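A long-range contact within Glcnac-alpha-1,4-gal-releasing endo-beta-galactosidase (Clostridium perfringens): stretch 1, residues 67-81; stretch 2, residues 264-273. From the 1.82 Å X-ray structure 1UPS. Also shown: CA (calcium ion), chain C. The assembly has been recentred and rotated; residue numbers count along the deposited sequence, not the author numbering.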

# COMPACT_ATOMS: atom_id res chain seq x y z
N TYR A 67 16.45 17.33 12.24
CA TYR A 67 15.63 17.79 11.13
C TYR A 67 15.71 19.32 11.03
O TYR A 67 16.17 20.00 11.97
CB TYR A 67 14.15 17.35 11.29
CG TYR A 67 13.50 17.88 12.56
CD1 TYR A 67 13.64 17.19 13.77
CD2 TYR A 67 12.76 19.07 12.56
CE1 TYR A 67 13.07 17.66 14.95
CE2 TYR A 67 12.18 19.57 13.75
CZ TYR A 67 12.34 18.85 14.94
OH TYR A 67 11.80 19.31 16.12
N ARG A 68 15.31 19.84 9.87
CA ARG A 68 15.13 21.28 9.64
C ARG A 68 13.93 21.43 8.72
O ARG A 68 13.36 20.44 8.25
CB ARG A 68 16.38 21.93 9.03
CG ARG A 68 16.82 21.42 7.65
CD ARG A 68 18.23 21.87 7.19
NE ARG A 68 18.45 21.59 5.77
CZ ARG A 68 19.05 20.50 5.27
NH1 ARG A 68 19.16 20.36 3.96
NH2 ARG A 68 19.53 19.56 6.07
N PHE A 69 13.54 22.68 8.48
CA PHE A 69 12.52 22.97 7.48
C PHE A 69 13.18 23.79 6.40
O PHE A 69 13.91 24.74 6.71
CB PHE A 69 11.36 23.74 8.12
CG PHE A 69 10.58 22.90 9.10
CD1 PHE A 69 9.45 22.19 8.68
CD2 PHE A 69 10.99 22.79 10.43
CE1 PHE A 69 8.73 21.37 9.57
CE2 PHE A 69 10.28 21.98 11.33
CZ PHE A 69 9.15 21.28 10.90
N GLU A 70 12.98 23.40 5.14
CA GLU A 70 13.66 24.05 4.01
C GLU A 70 12.69 24.10 2.82
O GLU A 70 12.14 23.06 2.43
CB GLU A 70 14.98 23.32 3.66
CG GLU A 70 15.76 23.87 2.45
CD GLU A 70 17.13 23.22 2.24
OE1 GLU A 70 17.77 23.44 1.16
OE2 GLU A 70 17.61 22.52 3.17
N ASN A 71 12.46 25.31 2.30
CA ASN A 71 11.66 25.48 1.07
C ASN A 71 10.26 24.84 1.20
O ASN A 71 9.80 24.13 0.30
CB ASN A 71 12.45 24.88 -0.11
CG ASN A 71 11.90 25.30 -1.46
OD1 ASN A 71 11.65 26.49 -1.72
ND2 ASN A 71 11.73 24.32 -2.34
N GLY A 72 9.60 25.11 2.33
CA GLY A 72 8.27 24.58 2.60
C GLY A 72 8.17 23.09 2.93
O GLY A 72 7.06 22.55 2.93
N SER A 73 9.30 22.44 3.23
CA SER A 73 9.30 20.99 3.51
C SER A 73 9.94 20.67 4.85
O SER A 73 10.85 21.38 5.30
CB SER A 73 10.08 20.23 2.42
OG SER A 73 9.36 20.26 1.19
N LEU A 74 9.46 19.61 5.49
CA LEU A 74 10.24 19.00 6.56
C LEU A 74 11.40 18.22 5.93
O LEU A 74 11.19 17.35 5.06
CB LEU A 74 9.36 18.05 7.39
CG LEU A 74 10.07 17.13 8.39
CD1 LEU A 74 10.60 17.95 9.56
CD2 LEU A 74 9.08 16.04 8.87
N VAL A 75 12.61 18.52 6.38
CA VAL A 75 13.81 17.80 5.96
C VAL A 75 14.40 17.06 7.17
O VAL A 75 15.16 17.64 7.97
CB VAL A 75 14.86 18.75 5.30
CG1 VAL A 75 16.16 17.99 4.91
CG2 VAL A 75 14.26 19.47 4.10
N GLU A 76 14.03 15.79 7.31
CA GLU A 76 14.65 14.91 8.31
C GLU A 76 16.02 14.52 7.80
O GLU A 76 16.16 14.20 6.63
CB GLU A 76 13.81 13.64 8.45
CG GLU A 76 12.43 13.93 9.01
CD GLU A 76 11.61 12.66 9.23
OE1 GLU A 76 10.86 12.59 10.23
OE2 GLU A 76 11.72 11.74 8.39
N TYR A 77 17.03 14.51 8.67
CA TYR A 77 18.37 14.16 8.24
C TYR A 77 19.15 13.41 9.31
O TYR A 77 18.87 13.54 10.51
CB TYR A 77 19.16 15.40 7.76
CG TYR A 77 19.43 16.50 8.78
CD1 TYR A 77 18.57 17.60 8.91
CD2 TYR A 77 20.57 16.46 9.59
CE1 TYR A 77 18.86 18.65 9.84
CE2 TYR A 77 20.85 17.48 10.52
CZ TYR A 77 20.00 18.57 10.63
OH TYR A 77 20.30 19.56 11.55
N ILE A 78 20.11 12.62 8.84
CA ILE A 78 21.06 11.94 9.71
C ILE A 78 22.44 12.51 9.40
O ILE A 78 22.88 12.48 8.24
CB ILE A 78 21.08 10.43 9.42
CG1 ILE A 78 19.66 9.84 9.53
CG2 ILE A 78 22.08 9.72 10.39
CD1 ILE A 78 19.55 8.36 9.02
N THR A 79 23.14 13.00 10.42
CA THR A 79 24.51 13.46 10.21
C THR A 79 25.52 12.33 10.29
O THR A 79 25.24 11.27 10.87
CB THR A 79 24.91 14.53 11.22
OG1 THR A 79 24.78 14.00 12.54
CG2 THR A 79 23.93 15.72 11.17
N GLU A 80 26.70 12.59 9.74
CA GLU A 80 27.79 11.62 9.73
C GLU A 80 28.20 11.20 11.15
O GLU A 80 28.62 10.07 11.36
CB GLU A 80 29.00 12.17 8.98
CG GLU A 80 30.07 11.12 8.69
CD GLU A 80 31.21 11.63 7.81
OE1 GLU A 80 31.08 12.70 7.15
OE2 GLU A 80 32.25 10.93 7.76
N ASP A 81 28.07 12.12 12.10
CA ASP A 81 28.42 11.85 13.50
C ASP A 81 27.22 11.53 14.40
O ASP A 81 27.36 11.47 15.64
CB ASP A 81 29.30 12.98 14.08
CG ASP A 81 28.63 14.36 14.03
OD1 ASP A 81 27.53 14.51 13.44
OD2 ASP A 81 29.17 15.35 14.55
N VAL A 264 28.19 9.89 1.38
CA VAL A 264 27.46 11.13 1.09
C VAL A 264 26.56 11.52 2.25
O VAL A 264 25.64 10.77 2.64
CB VAL A 264 26.60 10.97 -0.18
CG1 VAL A 264 25.89 12.31 -0.51
CG2 VAL A 264 27.48 10.53 -1.35
N TRP A 265 26.82 12.70 2.81
CA TRP A 265 26.09 13.17 3.99
C TRP A 265 25.55 14.58 3.81
O TRP A 265 26.11 15.38 3.01
CB TRP A 265 27.03 13.15 5.20
CG TRP A 265 27.47 11.76 5.59
CD1 TRP A 265 28.63 11.13 5.24
CD2 TRP A 265 26.75 10.84 6.43
NE1 TRP A 265 28.67 9.87 5.79
CE2 TRP A 265 27.54 9.67 6.54
CE3 TRP A 265 25.52 10.88 7.09
CZ2 TRP A 265 27.14 8.54 7.28
CZ3 TRP A 265 25.11 9.77 7.84
CH2 TRP A 265 25.93 8.61 7.93
N PRO A 266 24.49 14.95 4.54
CA PRO A 266 23.70 14.05 5.41
C PRO A 266 22.79 13.13 4.61
O PRO A 266 22.59 13.38 3.41
CB PRO A 266 22.79 15.04 6.16
CG PRO A 266 23.45 16.37 5.99
CD PRO A 266 24.03 16.34 4.61
N LYS A 267 22.25 12.09 5.26
CA LYS A 267 21.15 11.34 4.65
C LYS A 267 19.90 12.16 4.92
O LYS A 267 19.55 12.41 6.08
CB LYS A 267 21.00 9.93 5.23
CG LYS A 267 22.31 9.15 5.45
CD LYS A 267 23.14 9.01 4.16
CE LYS A 267 24.43 8.25 4.48
NZ LYS A 267 25.38 8.15 3.31
N GLU A 268 19.21 12.59 3.86
CA GLU A 268 18.07 13.45 4.06
C GLU A 268 17.03 13.29 2.97
O GLU A 268 17.36 12.97 1.82
CB GLU A 268 18.49 14.92 4.17
CG GLU A 268 19.32 15.47 3.03
CD GLU A 268 19.84 16.89 3.34
OE1 GLU A 268 19.91 17.73 2.42
OE2 GLU A 268 20.16 17.18 4.51
N TRP A 269 15.78 13.53 3.35
CA TRP A 269 14.68 13.65 2.39
C TRP A 269 13.76 14.79 2.77
O TRP A 269 13.92 15.40 3.84
CB TRP A 269 13.88 12.35 2.24
CG TRP A 269 13.04 11.87 3.43
CD1 TRP A 269 13.37 11.89 4.78
CD2 TRP A 269 11.77 11.24 3.36
NE1 TRP A 269 12.36 11.32 5.53
CE2 TRP A 269 11.37 10.91 4.67
CE3 TRP A 269 10.91 10.91 2.29
CZ2 TRP A 269 10.15 10.26 4.95
CZ3 TRP A 269 9.70 10.28 2.57
CH2 TRP A 269 9.34 9.95 3.89
N ALA A 270 12.81 15.10 1.89
CA ALA A 270 12.00 16.30 2.07
C ALA A 270 10.53 15.97 1.92
O ALA A 270 10.14 15.35 0.93
CB ALA A 270 12.41 17.40 1.06
N ILE A 271 9.73 16.35 2.91
CA ILE A 271 8.28 16.13 2.84
C ILE A 271 7.55 17.47 2.81
O ILE A 271 7.61 18.23 3.77
CB ILE A 271 7.79 15.29 4.04
CG1 ILE A 271 8.63 14.00 4.16
CG2 ILE A 271 6.30 14.93 3.89
CD1 ILE A 271 8.96 13.65 5.59
N ASP A 272 6.82 17.73 1.72
CA ASP A 272 6.13 19.01 1.51
C ASP A 272 4.90 19.13 2.41
O ASP A 272 4.64 20.19 3.00
CB ASP A 272 5.77 19.16 0.02
CG ASP A 272 5.03 20.45 -0.28
OD1 ASP A 272 4.32 20.46 -1.32
OD2 ASP A 272 5.11 21.48 0.43
N TYR A 273 4.13 18.05 2.51
CA TYR A 273 2.93 18.03 3.33
C TYR A 273 2.49 16.60 3.61
O TYR A 273 2.90 15.68 2.89
CB TYR A 273 1.75 18.80 2.68
CG TYR A 273 1.21 18.23 1.36
CD1 TYR A 273 0.39 17.09 1.33
CD2 TYR A 273 1.45 18.90 0.15
CE1 TYR A 273 -0.11 16.59 0.13
CE2 TYR A 273 0.94 18.42 -1.06
CZ TYR A 273 0.16 17.28 -1.06
OH TYR A 273 -0.34 16.82 -2.25
CA CA C . 4.72 22.52 2.53
O HOH W 1 8.13 22.13 -0.36
O HOH W 2 11.92 14.66 5.76
O HOH W 3 4.99 24.23 0.76
O HOH W 4 2.48 22.60 1.75

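The strongest polar feature is a charge pair reached from one strand over another. R68 lies on the strand before the turn, and its extended side chain carries the guanidinium to E268 in a two-pronged salt bridge: R68 NH1 to E268 OE1 at 3.1 Å and R68 NH2 to E268 OE2 at 2.9 Å. The carboxylate sits near the guanidinium plane, where the N-H bonds point. E70 takes another part of the same group, with R68 NE 2.9 Å and R68 NH1 2.8 Å from E70 OE2, so one arginine joins two acids and is held in place from both.

At the turn end, a calcium ion ties the stretches together. G72 O, D272 O and D272 OD2 each bind it at 2.4 Å, alongside two waters and one atom from elsewhere in the structure. The metal explains why oxygens that cannot bond to each other, G72 O and D272 OD2, stand only 3.3 Å apart. G72 belongs to a type I' turn from E70 to S73, and its positive phi is one that glycine adopts readily.

Between these sites the strands run antiparallel, and the ladder is tight at its ends and slack in the middle. L74 N to I271 O (2.9 Å) and I271 N to L74 O (2.8 Å) close one ring; I78 N to K267 O (2.8 Å) and K267 N to I78 O (3.1 Å) close another. Around E76 and W269 the strands spread, leaving a weak bond of 3.4 Å from W269 N to E76 O. Water 2 enters here, donating to L74 O and W269 O and accepting from E76 N, each at 2.9 Å. The side chains add a direct link: W269 NE1 gives a hydrogen bond to E76 OE2 at 3.0 Å, in line with the indole edge.

Packing follows the alternation of the strands. L74, E76 and I78 share a face with K267, W269 and I271, where L74 CD2 meets I271 CD1 at 4.1 Å. On the other face, V75 CG2 lies 4.1 Å from A270 CB, and Y77 CB lies 3.7 Å from E268 CB.

Past the last rung, W265 gives the contact its largest single covered area. E80 CA sits 3.5 Å from the centroid of the W265 six-membered ring, almost on its normal, a CH-pi contact, while W265 CZ3 reaches I78 CG2 at 4.0 Å. P266, after a cis peptide bond, sets its CB 4.0 Å from Y77 CB.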